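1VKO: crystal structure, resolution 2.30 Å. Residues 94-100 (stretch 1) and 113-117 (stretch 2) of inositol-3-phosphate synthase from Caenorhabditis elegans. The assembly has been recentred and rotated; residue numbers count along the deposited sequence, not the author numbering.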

# COMPACT_ATOMS: atom_id res chain seq x y z
N GLY A 94 -13.21 -14.57 -27.70
CA GLY A 94 -12.99 -15.79 -26.94
C GLY A 94 -14.06 -16.07 -25.90
O GLY A 94 -14.62 -17.17 -25.85
N SER A 95 -14.34 -15.06 -25.08
CA SER A 95 -15.29 -15.18 -23.98
C SER A 95 -16.74 -15.39 -24.40
O SER A 95 -17.50 -16.04 -23.66
CB SER A 95 -15.20 -13.96 -23.06
OG SER A 95 -13.88 -13.77 -22.61
N ILE A 96 -17.14 -14.85 -25.55
CA ILE A 96 -18.48 -15.15 -26.13
C ILE A 96 -18.60 -16.65 -26.40
O ILE A 96 -19.53 -17.32 -25.93
CB ILE A 96 -18.78 -14.24 -27.38
CG1 ILE A 96 -18.92 -12.77 -26.91
CG2 ILE A 96 -20.04 -14.57 -28.04
CD1 ILE A 96 -18.88 -11.74 -28.03
N PHE A 97 -17.64 -17.19 -27.12
CA PHE A 97 -17.62 -18.64 -27.40
C PHE A 97 -17.62 -19.41 -26.11
O PHE A 97 -18.35 -20.37 -25.95
CB PHE A 97 -16.37 -19.00 -28.19
CG PHE A 97 -16.47 -18.68 -29.65
CD1 PHE A 97 -17.63 -19.00 -30.38
CD2 PHE A 97 -15.40 -18.10 -30.31
CE1 PHE A 97 -17.71 -18.70 -31.73
CE2 PHE A 97 -15.47 -17.82 -31.68
CZ PHE A 97 -16.62 -18.11 -32.38
N ALA A 98 -16.78 -18.96 -25.18
CA ALA A 98 -16.57 -19.65 -23.95
C ALA A 98 -17.86 -19.69 -23.18
O ALA A 98 -18.19 -20.72 -22.61
CB ALA A 98 -15.47 -18.97 -23.17
N ASN A 99 -18.60 -18.58 -23.14
CA ASN A 99 -19.94 -18.59 -22.51
C ASN A 99 -21.02 -19.38 -23.27
O ASN A 99 -21.90 -19.98 -22.65
CB ASN A 99 -20.44 -17.19 -22.21
CG ASN A 99 -19.77 -16.60 -21.00
OD1 ASN A 99 -20.33 -16.62 -19.89
ND2 ASN A 99 -18.57 -16.06 -21.20
N GLN A 100 -20.97 -19.38 -24.59
CA GLN A 100 -21.91 -20.17 -25.41
C GLN A 100 -21.82 -21.65 -25.08
O GLN A 100 -22.84 -22.32 -24.90
CB GLN A 100 -21.61 -19.98 -26.88
CG GLN A 100 -22.18 -18.71 -27.50
CD GLN A 100 -21.63 -18.44 -28.89
OE1 GLN A 100 -20.56 -18.91 -29.23
NE2 GLN A 100 -22.35 -17.64 -29.68
N GLN A 113 -15.48 -21.51 -14.50
CA GLN A 113 -16.46 -21.60 -15.59
C GLN A 113 -16.48 -20.23 -16.27
O GLN A 113 -16.23 -19.18 -15.59
CB GLN A 113 -17.84 -21.88 -15.01
CG GLN A 113 -18.86 -22.50 -15.99
N ALA A 114 -16.77 -20.22 -17.57
CA ALA A 114 -17.06 -18.98 -18.30
C ALA A 114 -18.18 -18.17 -17.62
O ALA A 114 -19.14 -18.74 -17.09
CB ALA A 114 -17.43 -19.27 -19.72
N ASN A 115 -18.02 -16.84 -17.59
CA ASN A 115 -19.13 -15.96 -17.23
C ASN A 115 -19.02 -14.57 -17.86
O ASN A 115 -18.14 -14.34 -18.69
CB ASN A 115 -19.31 -15.87 -15.71
CG ASN A 115 -18.09 -15.29 -15.00
OD1 ASN A 115 -17.35 -14.48 -15.56
ND2 ASN A 115 -17.90 -15.68 -13.74
N TYR A 116 -19.93 -13.68 -17.47
CA TYR A 116 -19.98 -12.29 -17.96
C TYR A 116 -19.92 -11.34 -16.81
O TYR A 116 -20.55 -10.31 -16.88
CB TYR A 116 -21.24 -11.96 -18.81
CG TYR A 116 -21.24 -12.58 -20.21
CD1 TYR A 116 -20.20 -12.33 -21.09
CD2 TYR A 116 -22.25 -13.44 -20.62
CE1 TYR A 116 -20.16 -12.91 -22.32
CE2 TYR A 116 -22.23 -14.01 -21.88
CZ TYR A 116 -21.18 -13.75 -22.72
OH TYR A 116 -21.10 -14.33 -23.95
N PHE A 117 -19.14 -11.63 -15.78
CA PHE A 117 -18.99 -10.66 -14.70
C PHE A 117 -18.33 -9.35 -15.19
O PHE A 117 -17.61 -9.32 -16.19
CB PHE A 117 -18.21 -11.25 -13.52
CG PHE A 117 -19.03 -12.15 -12.63
CD1 PHE A 117 -20.28 -12.63 -13.03
CD2 PHE A 117 -18.51 -12.56 -11.39
CE1 PHE A 117 -21.03 -13.48 -12.21
CE2 PHE A 117 -19.23 -13.43 -10.55
CZ PHE A 117 -20.50 -13.90 -10.97

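The contact is small, 279 Å² counting both sides, and it is organised around one polar side chain. Asn-99 projects from the helix with its CA-to-CB bond toward the second stretch, and its CA lies 5.1 Å from the CA of Ala-114, the closest CA pair between the two stretches. The rule here is that an amide side chain on a helix can serve its own backbone and a neighbouring loop at once.

The conformation of Asn-99 makes this possible. With chi1 at -76° (m) and chi2 at -98°, the amide nitrogen folds back along the helix, and Asn-99 ND2 donates to Ser-95 O at 2.7 Å with an N-H...O angle of 178°, almost perfectly straight. That carbonyl already accepts the ordinary helical bond from Asn-99 N at 2.8 Å, so one residue supplies both of its donors. The same Asn-99 ND2 then donates across the contact to Asn-115 O at 3.1 Å, with a less linear angle of 147°. Two acceptors on one NH2 group fix the amide's orientation and leave Asn-99 OD1 facing the loop backbone, 3.0 Å from Asn-115 CA. Asn-99 OD1 also comes within 3.3 Å of Asn-115 N, but the angle is poor and no hydrogen bond results; proximity alone does not make a pair.

Ala-114 provides the apolar part. Its CB points toward the helix, packing 4.0 Å from Ala-98 CB and 3.3 Å from Ala-98 O. The methyl group thus sits against backbone as well as side chain, and the short side chains on both residues accompany a close approach of helix and loop.

Tyr-116 contributes the largest share of the loop's surface in the contact. Its CA-to-CB bond points sideways, but chi1 at -73° (m) and chi2 at -57° carry the far end of the ring nearer the helix. One ring face lies over Asn-99 CG, so the amide that is held at its edge by hydrogen bonds is also covered by an aromatic surface. The hydroxyl reaches helix carbon atoms, with Tyr-116 OH 3.4 Å from Asn-99 CB and 3.5 Å from Ile-96 CA. These are packing contacts; the hydroxyl's polar need is met elsewhere in the structure.

Asn-115 contributes to the contact mainly through its backbone. Its side chain points away, with chi1 at 62° (p) and chi2 at 29°, and Asn-115 OD1 accepts a weak but straight hydrogen bond from Phe-117 N at 3.4 Å. The side chain thus makes one weak contact within the loop, and its OD1 is also bonded elsewhere in the structure, while the main-chain carbonyl meets Asn-99.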